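Local coordinates for protein TodX (Pseudomonas putida, PDB 3BS0) that probably carries toluene and related aromatic hydrocarbons across the outer membrane, as a beta-barrel channel of the FadL family, at residues S22-T25 with G26-A29; Y143-T146 with S147-F151; G180-G184 with G185-S189. All coordinates share one frame; numbering follows the deposited sequence.

Contact 1. Residues S22-T25 with G26-A29; sequences SYYT and GNAA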
loop_
_atom_site.group_PDB
_atom_site.type_symbol
_atom_site.label_atom_id
_atom_site.label_comp_id
_atom_site.label_asym_id
_atom_site.label_seq_id
_atom_site.Cartn_x
_atom_site.Cartn_y
_atom_site.Cartn_z
ATOM N N SER A 22 -13.935 9.813 -12.623
ATOM C CA SER A 22 -15.113 10.655 -12.742
ATOM C C SER A 22 -16.503 10.073 -12.533
ATOM O O SER A 22 -17.404 10.330 -13.334
ATOM C CB SER A 22 -15.060 11.339 -14.097
ATOM O OG SER A 22 -14.631 10.406 -15.081
ATOM N N TYR A 23 -16.685 9.306 -11.461
ATOM C CA TYR A 23 -17.997 8.749 -11.149
ATOM C C TYR A 23 -18.101 8.536 -9.637
ATOM O O TYR A 23 -17.089 8.276 -8.986
ATOM C CB TYR A 23 -18.228 7.450 -11.930
ATOM C CG TYR A 23 -17.453 6.241 -11.473
ATOM C CD1 TYR A 23 -18.001 5.358 -10.549
ATOM C CD2 TYR A 23 -16.193 5.942 -12.010
ATOM C CE1 TYR A 23 -17.322 4.196 -10.170
ATOM C CE2 TYR A 23 -15.500 4.789 -11.639
ATOM C CZ TYR A 23 -16.071 3.917 -10.716
ATOM O OH TYR A 23 -15.405 2.779 -10.314
ATOM N N TYR A 24 -19.303 8.657 -9.070
ATOM C CA TYR A 24 -19.437 8.481 -7.626
ATOM C C TYR A 24 -18.705 7.250 -7.108
ATOM O O TYR A 24 -19.041 6.109 -7.429
ATOM C CB TYR A 24 -20.894 8.428 -7.159
ATOM C CG TYR A 24 -20.985 8.687 -5.662
ATOM C CD1 TYR A 24 -20.319 9.784 -5.089
ATOM C CD2 TYR A 24 -21.672 7.824 -4.808
ATOM C CE1 TYR A 24 -20.329 10.004 -3.711
ATOM C CE2 TYR A 24 -21.689 8.046 -3.419
ATOM C CZ TYR A 24 -21.008 9.135 -2.886
ATOM O OH TYR A 24 -20.961 9.356 -1.528
ATOM N N THR A 25 -17.695 7.517 -6.292
ATOM C CA THR A 25 -16.862 6.487 -5.711
ATOM C C THR A 25 -17.138 6.393 -4.208
ATOM O O THR A 25 -16.730 5.452 -3.543
ATOM C CB THR A 25 -15.381 6.824 -6.011
ATOM O OG1 THR A 25 -14.964 6.082 -7.167
ATOM C CG2 THR A 25 -14.479 6.520 -4.816
ATOM N N GLY A 26 -17.861 7.373 -3.683
ATOM C CA GLY A 26 -18.176 7.354 -2.273
ATOM C C GLY A 26 -17.250 8.270 -1.520
ATOM O O GLY A 26 -16.519 9.045 -2.134
ATOM N N ASN A 27 -17.263 8.185 -0.196
ATOM C CA ASN A 27 -16.417 9.040 0.621
ATOM C C ASN A 27 -14.916 8.895 0.358
ATOM O O ASN A 27 -14.156 9.830 0.611
ATOM C CB ASN A 27 -16.717 8.802 2.096
ATOM C CG ASN A 27 -18.056 9.376 2.513
ATOM O OD1 ASN A 27 -18.843 9.822 1.677
ATOM N ND2 ASN A 27 -18.322 9.369 3.814
ATOM N N ALA A 28 -14.491 7.746 -0.171
ATOM C CA ALA A 28 -13.066 7.516 -0.450
ATOM C C ALA A 28 -12.494 8.463 -1.511
ATOM O O ALA A 28 -11.279 8.605 -1.634
ATOM C CB ALA A 28 -12.842 6.074 -0.868
ATOM N N ALA A 29 -13.367 9.115 -2.278
ATOM C CA ALA A 29 -12.908 10.052 -3.296
ATOM C C ALA A 29 -12.054 11.110 -2.618
ATOM O O ALA A 29 -11.334 11.854 -3.277
ATOM C CB ALA A 29 -14.082 10.703 -3.987
#

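Contact 2. Residues Y143-T146 with S147-F151; sequences YQAT and SKLTF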
loop_
_atom_site.group_PDB
_atom_site.type_symbol
_atom_site.label_atom_id
_atom_site.label_comp_id
_atom_site.label_asym_id
_atom_site.label_seq_id
_atom_site.Cartn_x
_atom_site.Cartn_y
_atom_site.Cartn_z
ATOM N N TYR A 143 -16.568 21.562 -4.986
ATOM C CA TYR A 143 -17.475 22.614 -5.427
ATOM C C TYR A 143 -18.024 22.312 -6.810
ATOM O O TYR A 143 -17.277 21.974 -7.726
ATOM C CB TYR A 143 -16.760 23.970 -5.455
ATOM C CG TYR A 143 -17.694 25.125 -5.743
ATOM C CD1 TYR A 143 -18.785 25.380 -4.916
ATOM C CD2 TYR A 143 -17.503 25.953 -6.851
ATOM C CE1 TYR A 143 -19.670 26.432 -5.182
ATOM C CE2 TYR A 143 -18.386 27.009 -7.130
ATOM C CZ TYR A 143 -19.470 27.242 -6.291
ATOM O OH TYR A 143 -20.372 28.256 -6.562
ATOM N N GLN A 144 -19.339 22.414 -6.947
ATOM C CA GLN A 144 -19.990 22.203 -8.229
ATOM C C GLN A 144 -20.037 23.620 -8.794
ATOM O O GLN A 144 -21.069 24.285 -8.752
ATOM C CB GLN A 144 -21.406 21.656 -8.020
ATOM C CG GLN A 144 -22.169 21.345 -9.289
ATOM C CD GLN A 144 -21.968 19.922 -9.765
ATOM O OE1 GLN A 144 -22.330 18.967 -9.076
ATOM N NE2 GLN A 144 -21.393 19.771 -10.956
ATOM N N ALA A 145 -18.893 24.075 -9.298
ATOM C CA ALA A 145 -18.747 25.421 -9.843
ATOM C C ALA A 145 -19.715 25.807 -10.950
ATOM O O ALA A 145 -20.019 26.996 -11.112
ATOM C CB ALA A 145 -17.316 25.644 -10.315
ATOM N N THR A 146 -20.204 24.829 -11.711
ATOM C CA THR A 146 -21.126 25.176 -12.776
ATOM C C THR A 146 -21.821 24.087 -13.585
ATOM O O THR A 146 -21.688 24.053 -14.805
ATOM C CB THR A 146 -20.452 26.114 -13.776
ATOM O OG1 THR A 146 -21.415 26.516 -14.755
ATOM C CG2 THR A 146 -19.285 25.423 -14.459
ATOM N N SER A 147 -22.559 23.200 -12.927
ATOM C CA SER A 147 -23.319 22.178 -13.645
ATOM C C SER A 147 -22.537 21.269 -14.595
ATOM O O SER A 147 -22.937 20.124 -14.840
ATOM C CB SER A 147 -24.437 22.874 -14.427
ATOM O OG SER A 147 -25.030 22.009 -15.377
ATOM N N LYS A 148 -21.434 21.786 -15.133
ATOM C CA LYS A 148 -20.592 21.053 -16.073
ATOM C C LYS A 148 -19.296 20.541 -15.440
ATOM O O LYS A 148 -19.001 19.346 -15.504
ATOM C CB LYS A 148 -20.274 21.950 -17.281
ATOM C CG LYS A 148 -19.834 23.364 -16.904
ATOM C CD LYS A 148 -19.332 24.175 -18.097
ATOM C CE LYS A 148 -18.753 25.516 -17.644
ATOM N NZ LYS A 148 -17.974 26.237 -18.693
ATOM N N LEU A 149 -18.522 21.443 -14.842
ATOM C CA LEU A 149 -17.267 21.066 -14.196
ATOM C C LEU A 149 -17.457 20.904 -12.691
ATOM O O LEU A 149 -18.461 21.350 -12.133
ATOM C CB LEU A 149 -16.184 22.112 -14.468
ATOM C CG LEU A 149 -16.480 23.570 -14.111
ATOM C CD1 LEU A 149 -16.963 23.688 -12.681
ATOM C CD2 LEU A 149 -15.215 24.389 -14.306
ATOM N N THR A 150 -16.486 20.287 -12.032
ATOM C CA THR A 150 -16.588 20.079 -10.596
ATOM C C THR A 150 -15.217 20.086 -9.930
ATOM O O THR A 150 -14.457 19.129 -10.024
ATOM C CB THR A 150 -17.299 18.753 -10.305
ATOM O OG1 THR A 150 -18.523 18.703 -11.044
ATOM C CG2 THR A 150 -17.613 18.628 -8.837
ATOM N N PHE A 151 -14.913 21.182 -9.251
ATOM C CA PHE A 151 -13.638 21.347 -8.566
ATOM C C PHE A 151 -13.553 20.365 -7.396
ATOM O O PHE A 151 -14.578 19.945 -6.865
ATOM C CB PHE A 151 -13.539 22.793 -8.067
ATOM C CG PHE A 151 -12.137 23.309 -7.941
ATOM C CD1 PHE A 151 -11.907 24.677 -7.864
ATOM C CD2 PHE A 151 -11.045 22.440 -7.900
ATOM C CE1 PHE A 151 -10.606 25.176 -7.750
ATOM C CE2 PHE A 151 -9.740 22.924 -7.786
ATOM C CZ PHE A 151 -9.520 24.293 -7.711
#

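Contact 3. Residues G180-G184 with G185-S189; sequences GNLSG and GLVPS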
loop_
_atom_site.group_PDB
_atom_site.type_symbol
_atom_site.label_atom_id
_atom_site.label_comp_id
_atom_site.label_asym_id
_atom_site.label_seq_id
_atom_site.Cartn_x
_atom_site.Cartn_y
_atom_site.Cartn_z
ATOM N N GLY A 180 30.344 -1.927 -0.956
ATOM C CA GLY A 180 30.428 -0.626 -0.325
ATOM C C GLY A 180 29.056 -0.121 0.105
ATOM O O GLY A 180 28.925 0.979 0.650
ATOM N N ASN A 181 28.021 -0.918 -0.137
ATOM C CA ASN A 181 26.674 -0.511 0.243
ATOM C C ASN A 181 26.421 -0.660 1.727
ATOM O O ASN A 181 25.460 -0.097 2.248
ATOM C CB ASN A 181 25.632 -1.289 -0.555
ATOM C CG ASN A 181 25.545 -0.808 -1.983
ATOM O OD1 ASN A 181 25.274 0.372 -2.229
ATOM N ND2 ASN A 181 25.792 -1.706 -2.935
ATOM N N LEU A 182 27.285 -1.407 2.408
ATOM C CA LEU A 182 27.135 -1.597 3.844
ATOM C C LEU A 182 28.351 -1.018 4.567
ATOM O O LEU A 182 29.485 -1.448 4.358
ATOM C CB LEU A 182 26.963 -3.083 4.159
ATOM C CG LEU A 182 26.387 -3.361 5.542
ATOM C CD1 LEU A 182 25.629 -4.666 5.523
ATOM C CD2 LEU A 182 27.506 -3.374 6.572
ATOM N N SER A 183 28.117 -0.032 5.418
ATOM C CA SER A 183 29.218 0.602 6.121
ATOM C C SER A 183 28.910 0.812 7.580
ATOM O O SER A 183 27.853 0.411 8.071
ATOM C CB SER A 183 29.520 1.962 5.502
ATOM O OG SER A 183 29.491 1.886 4.100
ATOM N N GLY A 184 29.845 1.473 8.251
ATOM C CA GLY A 184 29.694 1.765 9.655
ATOM C C GLY A 184 30.793 1.141 10.473
ATOM O O GLY A 184 31.434 0.174 10.043
ATOM N N GLY A 185 31.013 1.703 11.656
ATOM C CA GLY A 185 32.026 1.187 12.546
ATOM C C GLY A 185 31.697 -0.210 13.040
ATOM O O GLY A 185 32.576 -0.915 13.538
ATOM N N LEU A 186 30.443 -0.629 12.908
ATOM C CA LEU A 186 30.078 -1.969 13.375
ATOM C C LEU A 186 30.564 -3.019 12.404
ATOM O O LEU A 186 30.603 -4.205 12.729
ATOM C CB LEU A 186 28.567 -2.104 13.577
ATOM C CG LEU A 186 28.048 -1.749 14.975
ATOM C CD1 LEU A 186 26.546 -2.017 15.069
ATOM C CD2 LEU A 186 28.814 -2.572 16.016
ATOM N N VAL A 187 30.948 -2.583 11.211
ATOM C CA VAL A 187 31.440 -3.526 10.224
ATOM C C VAL A 187 32.688 -4.202 10.775
ATOM O O VAL A 187 32.683 -5.415 10.973
ATOM C CB VAL A 187 31.774 -2.842 8.880
ATOM C CG1 VAL A 187 32.475 -3.824 7.950
ATOM C CG2 VAL A 187 30.515 -2.309 8.249
ATOM N N PRO A 188 33.763 -3.432 11.059
ATOM C CA PRO A 188 34.989 -4.030 11.588
ATOM C C PRO A 188 34.898 -4.674 12.957
ATOM O O PRO A 188 35.781 -5.417 13.332
ATOM C CB PRO A 188 35.977 -2.871 11.573
ATOM C CG PRO A 188 35.115 -1.694 11.773
ATOM C CD PRO A 188 33.949 -1.978 10.881
ATOM N N SER A 189 33.869 -4.398 13.734
ATOM C CA SER A 189 33.813 -5.051 15.039
ATOM C C SER A 189 33.004 -6.349 15.034
ATOM O O SER A 189 33.341 -7.290 15.752
ATOM C CB SER A 189 33.266 -4.087 16.099
ATOM O OG SER A 189 32.215 -3.311 15.571
#

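Contact 1. Residues S22-T25 with G26-A29
The ring of Y24 lies flat over the backbone of G26, two residues further along the chain. Its CZ comes to 3.4 Å from G26 CA, and the amide N of G26 sits 3.5 Å above the ring plane, over its centre. The contact from G26 CA is a CH-pi interaction over the face: CA is 3.8 Å from the centroid of the Y24 ring, along a direction 27° off the ring normal. What brings the ring there is the first torsion of Y24, which swings CG away from the backbone N and to the side of the carbonyl carbon (chi1 -162°). A glycine is needed at the next but one position, because its phi is positive and a CB would be jammed against the carbonyl O of T25.

This is a turn in the N-terminal segment that precedes the first long strand, 44-60, and in the FadL family that segment forms a hatch plugging the barrel. Just past G26 the chain winds into a 3-10 segment, with A29 N bonding back to G26 O at 3.2 Å. The methyl of T25 comes down on this little coil: CG2 is 3.8 Å from A29 N, and it meets both alanine methyls, A28 CB and A29 CB. T25 also touches S13 of helix 11-15.

The N27 side chain starts away from the turn but brings OD1 to 3.9 Å from Y24 OH, too far for a bond. Its buried ND2 donates to Q45 O of strand 44-60 and to S85 OG of strand 80-90, and the backbone N of N27 donates to E47 OE2. The Y24 side chain also touches A40.

Contact 2. Residues Y143-T146 with S147-F151
Q144 and T150 carry side chains that cross obliquely in the loop of the beta hairpin formed by strands 129-143 and 151-169. The glutamine chain leaves with CG anti to its N (chi1 -178°), then bends at chi2 (90°), which folds the amide toward the returning chain at L149 and T150. NE2 ends 3.1 Å from T150 OG1, but the angle is too poor for a hydrogen bond, and it stands 3.5 Å from L149 O. T150 in turn reaches S38 and F39 of the N-terminal segment, and Q144 also touches S38. With an alanine here in place of Q144, T150 OG1 would probably lose the amide beside it and S38 one of its neighbours.

Next to them along the hairpin, Y143 and F151 form an antiparallel hydrogen-bonded pair, their CB atoms 4.3 Å apart on one face while the rings diverge: that of Y143 meets the W93 ring, with the planes about 40° apart. Y143 N donates to F151 O at 3.2 Å; the return bond, F151 N to Y143 O at 2.9 Å, is weak. Q144 is the centre of an inverse gamma turn, so Y143 O also receives a weak bond from A145 N, and T150 CA adds a CH contact to the same oxygen.

Further round the bend, the close approach of T146 and K148 is doubtful in the model. One sound backbone bond, Y143 N to F151 O, therefore crosses the hairpin here, while between Q144 and T150 the approach is polar but too poorly angled to count as a bond.

Contact 3. Residues G180-G184 with G185-S189
L182 and V187 meet where the short strand 182-183 turns into helix 186-194, in the long connection between barrel strands 151-169 and 214-228, which lies on the extracellular side in FadL relatives. The turn itself spans G184 to V187 and has the angles of a type I beta turn.

The apolar part is a single meeting of methyls. L182 CD2 touches V187 CG2 at 3.6 Å, the two side chains slanting across each other, and V187 CG2 also lies 3.6 Å from S183 C. V187 CB points toward segment 180-184, and its CG2, anti to the carbonyl carbon and near G184 O, is the branch that does the packing. L182 also touches L176 and T177 of helix 170-179, and a bound C8E detergent molecule lies about 5 Å from its side chain.

Backbone bonding closes the turn. V187 N donates to G184 O at 3.0 Å, fairly straight at 156°. P188 has no N-H to offer, and its CD lies 3.4 Å from this same G184 O. Strand 182-183 pairs with strand 320-324, S183 bonding with D323; just beyond the turn, L186 bonds with G321.

Glycines shape both ends. G180 ends the preceding helix in a Schellman motif, and at G184 the positive phi would press a CB against the carbonyl O before it. One side-chain bond runs back along the first helical turn: S189 OG donates to G185 O at 3.2 Å, tilted 19° from the carbonyl plane.

Overall arrangement
From the N terminus, contact 1 comes first, closing a turn within the N-terminal segment after helix 11-15 and before strand 44-60. Contact 2 then closes the short link between strands 129-143 and 151-169, and contact 3 the bend between strand 182-183 and helix 186-194. The three follow in series, none nesting or crossing. Contacts 1 and 2 share one side of the chain's centre, their own centres about 15 Å apart without touching; contact 2 reaches the N-terminal segment through S38 and F39. Contact 3 is at the opposite end, its centre about 50 Å from that of contact 1 and about 58 Å from that of contact 2.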